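Local coordinates for protein mannuronan C5-epimerase (Pseudomonas syringae pv. tomato, PDB 4NK6) that converts beta-D-mannuronate residues to alpha-L-guluronate within the alginate polymer and, within a periplasmic complex, helps to channel and protect the newly made polymer, at residues Met388-His393 with Gly420-Asn425; Asp342-Tyr347 with Trp355-Ile360; Gly428-Asp433 with Val438-Val443; Val320-Asp323 with Gly328-Val331; Tyr269-His274 with Leu280-Asn285. All coordinates share one frame; numbering follows the deposited sequence.

Contact 1 of 5, residues Met388-His393 with Gly420-Asn425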
# COMPACT_ATOMS: atom_id res chain seq x y z
N MET A 388 13.31 -6.20 -24.36
CA MET A 388 14.71 -6.01 -23.98
C MET A 388 14.95 -6.49 -22.55
O MET A 388 14.03 -6.49 -21.73
CB MET A 388 15.13 -4.54 -24.09
CG MET A 388 15.09 -3.97 -25.49
SD MET A 388 16.31 -4.71 -26.59
CE MET A 388 15.96 -3.80 -28.09
N GLY A 389 16.18 -6.89 -22.25
CA GLY A 389 16.55 -7.15 -20.87
C GLY A 389 16.53 -5.84 -20.10
O GLY A 389 15.89 -5.73 -19.06
N VAL A 390 17.25 -4.85 -20.62
CA VAL A 390 17.26 -3.50 -20.04
C VAL A 390 16.98 -2.47 -21.14
O VAL A 390 17.59 -2.52 -22.22
CB VAL A 390 18.61 -3.20 -19.34
CG1 VAL A 390 18.72 -1.73 -18.96
CG2 VAL A 390 18.78 -4.10 -18.11
N TYR A 391 16.06 -1.54 -20.89
CA TYR A 391 15.70 -0.52 -21.89
C TYR A 391 15.70 0.86 -21.26
O TYR A 391 14.96 1.12 -20.32
CB TYR A 391 14.32 -0.83 -22.49
CG TYR A 391 13.79 0.21 -23.47
CD1 TYR A 391 14.62 0.82 -24.41
CD2 TYR A 391 12.45 0.57 -23.47
CE1 TYR A 391 14.13 1.76 -25.30
CE2 TYR A 391 11.95 1.51 -24.36
CZ TYR A 391 12.79 2.09 -25.27
OH TYR A 391 12.29 3.02 -26.16
N GLY A 392 16.55 1.74 -21.76
CA GLY A 392 16.60 3.10 -21.26
C GLY A 392 16.16 4.06 -22.35
O GLY A 392 16.55 3.90 -23.51
N HIS A 393 15.32 5.03 -22.00
CA HIS A 393 14.88 6.00 -23.00
C HIS A 393 14.48 7.32 -22.37
O HIS A 393 14.38 7.44 -21.14
CB HIS A 393 13.73 5.46 -23.86
CG HIS A 393 12.49 5.12 -23.09
ND1 HIS A 393 11.24 5.54 -23.48
CD2 HIS A 393 12.31 4.37 -21.97
CE1 HIS A 393 10.34 5.08 -22.63
NE2 HIS A 393 10.96 4.37 -21.71
N GLY A 420 26.00 -9.12 -13.04
CA GLY A 420 24.73 -9.71 -13.40
C GLY A 420 24.71 -10.28 -14.80
O GLY A 420 25.75 -10.50 -15.41
N GLU A 421 23.51 -10.52 -15.31
CA GLU A 421 23.37 -11.20 -16.59
C GLU A 421 22.13 -10.76 -17.36
O GLU A 421 21.06 -10.58 -16.79
CB GLU A 421 23.36 -12.72 -16.37
CG GLU A 421 23.02 -13.51 -17.62
CD GLU A 421 23.35 -14.99 -17.50
OE1 GLU A 421 22.84 -15.77 -18.32
OE2 GLU A 421 24.13 -15.37 -16.59
N LEU A 422 22.30 -10.58 -18.67
CA LEU A 422 21.20 -10.29 -19.57
C LEU A 422 21.23 -11.36 -20.63
O LEU A 422 22.19 -11.42 -21.39
CB LEU A 422 21.42 -8.94 -20.26
CG LEU A 422 21.77 -7.78 -19.34
CD1 LEU A 422 22.05 -6.49 -20.13
CD2 LEU A 422 20.64 -7.56 -18.32
N SER A 423 20.22 -12.22 -20.69
CA SER A 423 20.24 -13.28 -21.70
C SER A 423 18.87 -13.82 -22.07
O SER A 423 17.92 -13.72 -21.29
CB SER A 423 21.18 -14.41 -21.28
OG SER A 423 20.76 -14.98 -20.06
N SER A 424 18.77 -14.36 -23.28
CA SER A 424 17.53 -14.96 -23.80
C SER A 424 16.35 -14.00 -23.90
O SER A 424 15.21 -14.44 -23.98
CB SER A 424 17.11 -16.18 -22.97
OG SER A 424 18.16 -17.12 -22.87
N ASN A 425 16.62 -12.70 -23.91
CA ASN A 425 15.53 -11.72 -24.05
C ASN A 425 15.09 -11.60 -25.49
O ASN A 425 15.90 -11.73 -26.41
CB ASN A 425 15.92 -10.36 -23.46
CG ASN A 425 16.24 -10.44 -21.98
OD1 ASN A 425 15.34 -10.58 -21.15
ND2 ASN A 425 17.53 -10.37 -21.64
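The amide of Asn425, packed against Gly389, is gripped at both ends: its OD1 is bonded to ND2 of Asn385, while its own ND2 is bonded to the backbone carbonyl of Ala382. These bonds fix the rotation of the amide, and its flat face turns to Gly389. CA of Gly389 lies above that face, 3.5 Å from CG of Asn425 and 3.6 Å from OD1 of Asn425, so the glycine offers a bare backbone corner to the plane of the amide. With chi1 at -61°, CG of Asn425 stands beside its own backbone N, and the amide lies over Gly389. No hydrogen bond crosses between the segments.

Next to this amide-on-backbone packing, CG2 of Val390 touches CD2 of Leu422 at 3.9 Å, a single methyl-to-methyl contact between branches that cross obliquely. On the other side of strand 421-423, Ser423 OG donates a 2.8 Å hydrogen bond to OE1 of Glu421, using the anti lone pair of the carboxylate.

In the right-handed parallel beta-helix, the chain bends at Gly389 and Val390 from one face to the next. Strand 381-383 runs parallel to strand 421-423 in the preceding coil, and backbone bonds tie Met388 and Gly389 to Gly366 and Ile367 on one side and Gly389 and Val390 to Gly428, Pro429 and Ser431 on the other.

Contact 2 of 5, residues Asp342-Tyr347 with Trp355-Ile360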
# COMPACT_ATOMS: atom_id res chain seq x y z
N ASP A 342 6.33 -4.61 -18.01
CA ASP A 342 7.75 -4.72 -17.62
C ASP A 342 7.92 -5.43 -16.28
O ASP A 342 6.98 -5.51 -15.49
CB ASP A 342 8.40 -3.34 -17.48
CG ASP A 342 8.30 -2.50 -18.74
OD1 ASP A 342 8.32 -3.05 -19.85
OD2 ASP A 342 8.22 -1.26 -18.59
N GLY A 343 9.13 -5.91 -16.01
CA GLY A 343 9.46 -6.37 -14.66
C GLY A 343 9.52 -5.18 -13.71
O GLY A 343 8.70 -5.06 -12.80
N ILE A 344 10.50 -4.31 -13.93
CA ILE A 344 10.65 -3.07 -13.18
C ILE A 344 10.61 -1.88 -14.14
O ILE A 344 11.28 -1.89 -15.18
CB ILE A 344 12.02 -3.01 -12.47
CG1 ILE A 344 12.23 -4.24 -11.58
CG2 ILE A 344 12.16 -1.71 -11.68
CD1 ILE A 344 13.63 -4.32 -10.95
N THR A 345 9.83 -0.86 -13.81
CA THR A 345 9.82 0.37 -14.60
C THR A 345 10.19 1.57 -13.72
O THR A 345 9.59 1.76 -12.66
CB THR A 345 8.44 0.65 -15.23
OG1 THR A 345 7.90 -0.56 -15.78
CG2 THR A 345 8.55 1.72 -16.33
N LEU A 346 11.17 2.36 -14.15
CA LEU A 346 11.47 3.62 -13.49
C LEU A 346 10.98 4.78 -14.35
O LEU A 346 11.38 4.93 -15.50
CB LEU A 346 12.97 3.78 -13.22
CG LEU A 346 13.74 2.71 -12.42
CD1 LEU A 346 14.86 3.36 -11.67
CD2 LEU A 346 12.88 1.90 -11.49
N TYR A 347 10.10 5.58 -13.77
CA TYR A 347 9.53 6.73 -14.45
C TYR A 347 10.00 7.99 -13.73
O TYR A 347 9.56 8.26 -12.60
CB TYR A 347 8.01 6.69 -14.33
CG TYR A 347 7.26 5.71 -15.21
CD1 TYR A 347 7.44 5.68 -16.59
CD2 TYR A 347 6.31 4.86 -14.65
CE1 TYR A 347 6.69 4.80 -17.38
CE2 TYR A 347 5.58 3.99 -15.43
CZ TYR A 347 5.77 3.96 -16.79
OH TYR A 347 5.02 3.09 -17.55
N TRP A 355 19.66 -3.80 -7.12
CA TRP A 355 20.71 -4.79 -6.83
C TRP A 355 20.20 -6.22 -6.78
O TRP A 355 19.37 -6.56 -5.93
CB TRP A 355 21.38 -4.50 -5.48
CG TRP A 355 22.59 -5.36 -5.24
CD1 TRP A 355 22.60 -6.71 -4.99
CD2 TRP A 355 23.96 -4.94 -5.23
NE1 TRP A 355 23.90 -7.15 -4.83
CE2 TRP A 355 24.75 -6.08 -4.97
CE3 TRP A 355 24.59 -3.70 -5.40
CZ2 TRP A 355 26.14 -6.03 -4.89
CZ3 TRP A 355 25.98 -3.65 -5.32
CH2 TRP A 355 26.73 -4.80 -5.07
N GLY A 356 20.72 -7.07 -7.67
CA GLY A 356 20.52 -8.51 -7.56
C GLY A 356 19.10 -9.00 -7.74
O GLY A 356 18.71 -10.03 -7.20
N ASN A 357 18.30 -8.26 -8.51
CA ASN A 357 16.95 -8.68 -8.82
C ASN A 357 16.97 -9.71 -9.92
O ASN A 357 17.79 -9.65 -10.82
CB ASN A 357 16.10 -7.50 -9.26
CG ASN A 357 15.99 -6.45 -8.20
OD1 ASN A 357 15.24 -6.61 -7.24
ND2 ASN A 357 16.74 -5.36 -8.35
N ARG A 358 16.04 -10.66 -9.85
CA ARG A 358 15.89 -11.65 -10.90
C ARG A 358 14.60 -11.35 -11.64
O ARG A 358 13.51 -11.61 -11.15
CB ARG A 358 15.91 -13.05 -10.30
CG ARG A 358 17.30 -13.45 -9.77
CD ARG A 358 17.29 -14.81 -9.12
NE ARG A 358 16.67 -14.75 -7.80
CZ ARG A 358 17.34 -14.48 -6.69
NH1 ARG A 358 18.65 -14.25 -6.74
NH2 ARG A 358 16.71 -14.45 -5.53
N VAL A 359 14.76 -10.76 -12.83
CA VAL A 359 13.63 -10.27 -13.61
C VAL A 359 13.44 -11.19 -14.81
O VAL A 359 14.19 -11.13 -15.78
CB VAL A 359 13.88 -8.81 -14.04
CG1 VAL A 359 12.63 -8.21 -14.58
CG2 VAL A 359 14.36 -8.00 -12.84
N ILE A 360 12.42 -12.04 -14.73
CA ILE A 360 12.33 -13.20 -15.61
C ILE A 360 10.99 -13.26 -16.33
O ILE A 360 9.96 -13.17 -15.69
CB ILE A 360 12.45 -14.52 -14.79
CG1 ILE A 360 13.60 -14.44 -13.79
CG2 ILE A 360 12.57 -15.71 -15.72
CD1 ILE A 360 15.00 -14.31 -14.44
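Val359 and Ile344 meet across the interior through methyl groups alone, and the torsions of each side chain decide which methyl does the touching. Val359 has CG1 opposite its backbone N (chi1 -168°), a setting that sends this branch to the turn at Gly343, where CG1 of Val359 rests 3.7 Å from CA of Gly343. The other branch, CG2 of Val359, lies 4.2 Å from CD1 of Ile344. Ile344 is extended beyond CB, its chi2 of 174° stretching the CG1 arm to full length, so that CD1 reaches over the interior while CG2 turns to the carbonyl of Val320 on the adjacent strand.

The same CD1 of Ile344 comes to 4.2 Å from ND2 of Asn357, the two side chains crossing at about a right angle. A chi2 of -77° sets the amide of Asn357 nearly perpendicular to the plane of its CA, CB and CG, an orientation that suits its polar ends to the coils before and after: OD1 is bonded to ND2 of Asn334, and ND2 is bonded to OD1 of Asn380 and to the carbonyl of Val331. Asparagines stacked in this way form an asparagine ladder, a familiar feature of parallel beta-helices.

On the outer side of strand 344-347, Thr345 OG1 gives a 2.9 Å hydrogen bond to the anti lone pair of Asp342 OD2, an oxygen that also forms a salt bridge with Arg368.

No hydrogen bond joins the two segments. Cohesion between them is therefore of the dispersive kind, and the one buried amide at the interface has its polar atoms satisfied along the helix axis rather than across it.

Contact 3 of 5, residues Gly428-Asp433 with Val438-Val443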
# COMPACT_ATOMS: atom_id res chain seq x y z
N GLY A 428 16.76 -8.53 -27.45
CA GLY A 428 18.18 -8.29 -27.25
C GLY A 428 18.45 -7.96 -25.79
O GLY A 428 17.51 -7.67 -25.05
N PRO A 429 19.72 -8.01 -25.38
CA PRO A 429 20.06 -7.79 -23.97
C PRO A 429 19.76 -6.37 -23.48
O PRO A 429 19.25 -6.18 -22.37
CB PRO A 429 21.57 -8.07 -23.92
CG PRO A 429 22.04 -7.93 -25.36
CD PRO A 429 20.89 -8.39 -26.19
N LEU A 430 20.04 -5.37 -24.31
CA LEU A 430 19.79 -4.00 -23.91
C LEU A 430 19.68 -3.01 -25.06
O LEU A 430 20.22 -3.21 -26.15
CB LEU A 430 20.84 -3.50 -22.90
CG LEU A 430 22.15 -2.98 -23.48
CD1 LEU A 430 22.98 -2.26 -22.42
CD2 LEU A 430 22.95 -4.11 -24.09
N SER A 431 18.96 -1.94 -24.79
CA SER A 431 18.86 -0.80 -25.68
C SER A 431 18.82 0.43 -24.80
O SER A 431 18.05 0.49 -23.84
CB SER A 431 17.59 -0.89 -26.53
OG SER A 431 17.50 0.21 -27.41
N ILE A 432 19.67 1.41 -25.10
CA ILE A 432 19.61 2.69 -24.39
C ILE A 432 19.62 3.79 -25.43
O ILE A 432 20.65 4.07 -26.03
CB ILE A 432 20.79 2.92 -23.43
CG1 ILE A 432 21.22 1.63 -22.73
CG2 ILE A 432 20.42 4.00 -22.41
CD1 ILE A 432 20.35 1.24 -21.57
N ASP A 433 18.47 4.42 -25.62
CA ASP A 433 18.28 5.42 -26.66
C ASP A 433 18.64 6.82 -26.15
O ASP A 433 18.11 7.27 -25.13
CB ASP A 433 16.83 5.38 -27.16
CG ASP A 433 16.57 6.35 -28.30
OD1 ASP A 433 17.47 6.57 -29.14
OD2 ASP A 433 15.45 6.88 -28.37
N VAL A 438 26.09 6.04 -20.36
CA VAL A 438 25.94 4.69 -19.86
C VAL A 438 27.34 4.12 -19.65
O VAL A 438 28.21 4.27 -20.51
CB VAL A 438 25.20 3.79 -20.85
CG1 VAL A 438 25.15 2.35 -20.35
CG2 VAL A 438 23.80 4.31 -21.11
N GLU A 439 27.55 3.48 -18.51
CA GLU A 439 28.77 2.73 -18.27
C GLU A 439 28.40 1.29 -17.92
O GLU A 439 27.51 1.06 -17.10
CB GLU A 439 29.58 3.37 -17.14
CG GLU A 439 29.89 4.84 -17.38
CD GLU A 439 30.63 5.48 -16.21
OE1 GLU A 439 30.86 4.80 -15.19
OE2 GLU A 439 30.99 6.68 -16.32
N LEU A 440 29.07 0.34 -18.58
CA LEU A 440 28.85 -1.08 -18.33
C LEU A 440 30.16 -1.74 -17.93
O LEU A 440 31.17 -1.56 -18.60
CB LEU A 440 28.38 -1.80 -19.60
CG LEU A 440 27.30 -1.22 -20.50
CD1 LEU A 440 27.26 -2.03 -21.80
CD2 LEU A 440 25.97 -1.27 -19.79
N TYR A 441 30.12 -2.53 -16.86
CA TYR A 441 31.30 -3.25 -16.41
C TYR A 441 30.93 -4.70 -16.10
O TYR A 441 30.03 -4.96 -15.30
CB TYR A 441 31.89 -2.59 -15.16
CG TYR A 441 32.20 -1.11 -15.32
CD1 TYR A 441 31.26 -0.14 -14.96
CD2 TYR A 441 33.42 -0.68 -15.82
CE1 TYR A 441 31.53 1.21 -15.10
CE2 TYR A 441 33.71 0.67 -15.97
CZ TYR A 441 32.76 1.61 -15.61
OH TYR A 441 33.03 2.96 -15.74
N ARG A 442 31.63 -5.63 -16.74
CA ARG A 442 31.54 -7.06 -16.42
C ARG A 442 30.11 -7.58 -16.40
O ARG A 442 29.75 -8.38 -15.55
CB ARG A 442 32.23 -7.35 -15.07
N VAL A 443 29.28 -7.08 -17.31
CA VAL A 443 27.95 -7.63 -17.48
C VAL A 443 28.04 -8.85 -18.39
O VAL A 443 28.65 -8.80 -19.46
CB VAL A 443 26.97 -6.60 -18.09
CG1 VAL A 443 25.58 -7.22 -18.25
CG2 VAL A 443 26.90 -5.35 -17.23
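Ile432 leans on Val438, and each atom of its side chain can be traced to a neighbour, CD1 to one outside the two segments. CB of Ile432 lies 4.0 Å from CG2 of Val438. From there the side chain forks: CG2 of Ile432 makes the close touch, 3.6 Å from the same methyl, CG2 of Val438, whereas CG1 of Ile432 passes it at 4.1 Å. A chi2 of -79° then folds CD1 back from the valine, toward CG1 of Val390 in the preceding coil. One valine methyl thus sits against the fork of the isoleucine, and the two side chains cross at a slant.

Leu430 and Leu440 meet differently, reaching for each other tip to tip with CD1 of Leu430 4.1 Å from CD2 of Leu440. The first torsion of Leu430, 83°, places CG between backbone N and carbonyl carbon, the crowded position, and from there CD1 is carried to Leu440. Met445 touches both leucines from beyond the segments.

Facing outward on strand 438-441, Tyr441 OH donates a 2.9 Å hydrogen bond to OE1 of Glu439, approaching from above the carboxylate plane, 66° out of it.

Inward-facing aliphatic residues alternating with outward-facing ones are characteristic of the parallel beta-helix; here they belong to its last modelled coils, near the surface, with strand 430-432 as the outermost strand on its face within the chain.

Contact 4 of 5, residues Val320-Asp323 with Gly328-Val331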
# COMPACT_ATOMS: atom_id res chain seq x y z
N VAL A 320 7.15 -4.02 -10.51
CA VAL A 320 7.58 -3.00 -9.56
C VAL A 320 7.84 -1.67 -10.28
O VAL A 320 8.56 -1.64 -11.28
CB VAL A 320 8.89 -3.42 -8.83
CG1 VAL A 320 9.39 -2.28 -7.96
CG2 VAL A 320 8.66 -4.68 -7.97
N VAL A 321 7.25 -0.59 -9.78
CA VAL A 321 7.41 0.73 -10.39
C VAL A 321 7.91 1.76 -9.39
O VAL A 321 7.44 1.79 -8.26
CB VAL A 321 6.06 1.21 -11.01
CG1 VAL A 321 6.18 2.63 -11.55
CG2 VAL A 321 5.61 0.27 -12.11
N LEU A 322 8.88 2.58 -9.80
CA LEU A 322 9.29 3.78 -9.05
C LEU A 322 8.90 4.99 -9.91
O LEU A 322 9.40 5.14 -11.02
CB LEU A 322 10.80 3.80 -8.80
CG LEU A 322 11.39 2.95 -7.67
CD1 LEU A 322 10.97 1.50 -7.76
CD2 LEU A 322 12.91 3.06 -7.65
N ASP A 323 8.02 5.84 -9.39
CA ASP A 323 7.38 6.87 -10.21
C ASP A 323 7.50 8.27 -9.60
O ASP A 323 7.55 8.42 -8.37
CB ASP A 323 5.89 6.51 -10.39
CG ASP A 323 5.12 7.53 -11.22
OD1 ASP A 323 5.56 7.86 -12.34
OD2 ASP A 323 4.07 8.01 -10.75
N GLY A 328 16.54 7.70 -3.94
CA GLY A 328 17.29 7.23 -2.79
C GLY A 328 16.87 5.85 -2.33
O GLY A 328 17.15 5.43 -1.20
N ASN A 329 16.21 5.12 -3.22
CA ASN A 329 15.64 3.83 -2.85
C ASN A 329 16.55 2.66 -3.18
O ASN A 329 17.41 2.76 -4.05
CB ASN A 329 14.29 3.63 -3.54
CG ASN A 329 13.29 4.69 -3.13
OD1 ASN A 329 12.84 4.71 -1.99
ND2 ASN A 329 12.94 5.58 -4.07
N ILE A 330 16.34 1.56 -2.48
CA ILE A 330 17.04 0.32 -2.79
C ILE A 330 16.03 -0.76 -3.15
O ILE A 330 15.14 -1.10 -2.36
CB ILE A 330 17.97 -0.14 -1.64
CG1 ILE A 330 19.07 0.91 -1.40
CG2 ILE A 330 18.60 -1.47 -1.97
CD1 ILE A 330 19.93 0.63 -0.18
N VAL A 331 16.16 -1.27 -4.37
CA VAL A 331 15.31 -2.34 -4.86
C VAL A 331 16.21 -3.57 -5.05
O VAL A 331 17.05 -3.59 -5.94
CB VAL A 331 14.66 -1.91 -6.19
CG1 VAL A 331 13.78 -3.01 -6.75
CG2 VAL A 331 13.83 -0.65 -5.97
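Leu322 and Val331 supply the apolar part of this contact. CG2 of Val331 is set before the isobutyl fork of Leu322, 4.0 Å from CD1 of Leu322 and 4.2 Å from CD2 of Leu322, while the two side chains run antiparallel, side by side. The fork is turned to receive the methyl by a chi2 of 53°, and CG2 of Val331 comes forward because it stands opposite the carbonyl carbon of its own residue.

A looser van der Waals touch joins CD2 of Leu322 to CB of Asn329 at 4.4 Å. CD2 of Leu322 lies about equally far from ND2 of Asn329, so it rests loosely against the asparagine as a whole.

Polar interactions run beside the contact and not through it, since no hydrogen bond links the two segments. The buried amide of Asn329 is held from the previous coil: OD1 accepts from the backbone N of Ser305, and ND2 is bonded to the carbonyl of Val302. Asp323, on the other side of its strand, is bonded through OD2 to Ser299 OG.

Strand 320-323 lies between strands 296-299 and 344-347, all parallel, and Leu322 stacks between Ile298 and Leu346 in a column of aliphatic side chains inside the beta-helix. Its side chain is about 11 Å from that of His274, the inferred catalytic proton acceptor. The opposing strand, 330-337, is likewise flanked by parallel neighbours, 306-308 before it and 353-355 and 358-360 after it.

Contact 5 of 5, residues Tyr269-His274 with Leu280-Asn285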
# COMPACT_ATOMS: atom_id res chain seq x y z
N TYR A 269 -3.90 -1.73 -7.77
CA TYR A 269 -2.52 -1.92 -7.34
C TYR A 269 -2.48 -2.94 -6.21
O TYR A 269 -3.45 -3.06 -5.46
CB TYR A 269 -1.93 -0.62 -6.78
CG TYR A 269 -1.90 0.57 -7.73
CD1 TYR A 269 -1.28 0.48 -8.96
CD2 TYR A 269 -2.47 1.79 -7.36
CE1 TYR A 269 -1.23 1.57 -9.82
CE2 TYR A 269 -2.43 2.87 -8.22
CZ TYR A 269 -1.80 2.76 -9.44
OH TYR A 269 -1.76 3.84 -10.29
N GLY A 270 -1.36 -3.64 -6.08
CA GLY A 270 -1.11 -4.42 -4.88
C GLY A 270 -0.69 -3.52 -3.73
O GLY A 270 -1.44 -3.32 -2.78
N ILE A 271 0.50 -2.94 -3.84
CA ILE A 271 1.07 -2.09 -2.80
C ILE A 271 1.43 -0.74 -3.43
O ILE A 271 2.24 -0.70 -4.36
CB ILE A 271 2.36 -2.73 -2.20
CG1 ILE A 271 2.10 -4.18 -1.77
CG2 ILE A 271 2.87 -1.93 -1.02
CD1 ILE A 271 3.32 -4.87 -1.14
N ASP A 272 0.83 0.34 -2.94
CA ASP A 272 0.92 1.65 -3.62
C ASP A 272 1.27 2.81 -2.67
O ASP A 272 0.44 3.71 -2.45
CB ASP A 272 -0.42 1.91 -4.35
CG ASP A 272 -0.51 3.30 -5.01
OD1 ASP A 272 0.48 3.76 -5.61
OD2 ASP A 272 -1.58 3.93 -4.89
N PRO A 273 2.49 2.80 -2.11
CA PRO A 273 2.90 3.93 -1.26
C PRO A 273 3.02 5.22 -2.07
O PRO A 273 3.44 5.16 -3.22
CB PRO A 273 4.28 3.51 -0.77
CG PRO A 273 4.31 2.01 -0.89
CD PRO A 273 3.53 1.76 -2.15
N HIS A 274 2.69 6.37 -1.48
CA HIS A 274 2.56 7.60 -2.26
C HIS A 274 3.03 8.83 -1.50
O HIS A 274 3.13 8.83 -0.27
CB HIS A 274 1.07 7.82 -2.61
CG HIS A 274 0.78 7.83 -4.08
ND1 HIS A 274 0.79 8.98 -4.84
CD2 HIS A 274 0.45 6.83 -4.93
CE1 HIS A 274 0.49 8.69 -6.09
NE2 HIS A 274 0.27 7.39 -6.18
N LEU A 280 10.25 3.49 4.11
CA LEU A 280 9.37 2.33 4.07
C LEU A 280 10.17 1.05 3.87
O LEU A 280 11.20 1.05 3.19
CB LEU A 280 8.32 2.49 2.97
CG LEU A 280 7.56 3.82 2.92
CD1 LEU A 280 6.53 3.75 1.83
CD2 LEU A 280 6.89 4.16 4.25
N ILE A 281 9.69 -0.03 4.47
CA ILE A 281 10.30 -1.34 4.36
C ILE A 281 9.27 -2.30 3.76
O ILE A 281 8.32 -2.72 4.43
CB ILE A 281 10.80 -1.87 5.73
CG1 ILE A 281 11.94 -0.99 6.25
CG2 ILE A 281 11.26 -3.33 5.63
CD1 ILE A 281 12.33 -1.26 7.72
N ILE A 282 9.44 -2.61 2.49
CA ILE A 282 8.52 -3.48 1.79
C ILE A 282 9.27 -4.74 1.42
O ILE A 282 10.06 -4.74 0.47
CB ILE A 282 8.00 -2.77 0.53
CG1 ILE A 282 7.27 -1.48 0.94
CG2 ILE A 282 7.05 -3.68 -0.24
CD1 ILE A 282 7.01 -0.53 -0.22
N ALA A 283 9.04 -5.82 2.16
CA ALA A 283 9.89 -7.01 2.06
C ALA A 283 9.16 -8.36 2.18
O ALA A 283 8.20 -8.49 2.94
CB ALA A 283 11.00 -6.94 3.10
N GLU A 284 9.65 -9.35 1.44
CA GLU A 284 9.15 -10.73 1.56
C GLU A 284 7.65 -10.86 1.36
O GLU A 284 7.02 -11.76 1.93
CB GLU A 284 9.59 -11.36 2.89
CG GLU A 284 11.11 -11.44 2.99
CD GLU A 284 11.60 -12.14 4.24
OE1 GLU A 284 10.78 -12.57 5.08
OE2 GLU A 284 12.83 -12.25 4.38
N ASN A 285 7.08 -9.97 0.54
CA ASN A 285 5.68 -10.09 0.15
C ASN A 285 5.58 -10.88 -1.15
O ASN A 285 6.53 -10.95 -1.93
CB ASN A 285 5.04 -8.71 -0.03
CG ASN A 285 5.18 -7.84 1.22
OD1 ASN A 285 4.50 -8.06 2.21
ND2 ASN A 285 6.05 -6.83 1.15
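The ring of Pro273 is one of two bumps in this contact, and it fits the hollow between Leu280 and Ile282. CB of Pro273 presses on CD1 of Leu280 at 3.4 Å, tighter than usual van der Waals contact, and CG of Pro273 lies 3.8 Å from CD1 of Ile282. Both opposing side chains cross the ring at a slant.

Ile271 fills a second hollow. Its CD1, carried inward on an extended arm (chi2 -179°), lodges between CG2 of Ile282, 4.0 Å from it, and ND2 of Asn285, 4.1 Å from it. Ile282 therefore serves both bumps, CD1 for the proline and CG2 for the isoleucine. Such inward alternation of aliphatic residues builds the interior of the right-handed parallel beta-helix, a fold common among proteins that act on long linear polysaccharides. At the rim of the second hollow the amide of Asn285 is held in place by the backbone of the preceding coil, OD1 by the N of Asn261 and ND2 by the carbonyl of Val258.

His274, inferred to be the proton acceptor in catalysis, follows Pro273 directly and points its CB away from Leu280-Asn285; the carbonyl O of Asp272 lies in plane at the edge of its imidazole.

How the contacts relate
From the N terminus the order is contact 5, contact 4, contact 2, contact 1 and contact 3; each closes before the next opens, so none nest or cross. Contacts 5, 4, 2 and 3 close short loops of four to seven residues, whereas contact 1 spans 26. Each joins a strand of the 269-274 to 430-432 row to one on another face of the beta-helix. Contacts 4 and 2 belong to adjoining coils, linked by probable backbone hydrogen bonds from Tyr347 to Leu322 and from Trp355 to Val331; contacts 1 and 3 are linked likewise through Gly392 with Ser431 and Asp433. Contact 5, near the chain's centre, lies about 28 Å from contact 3, centre to centre.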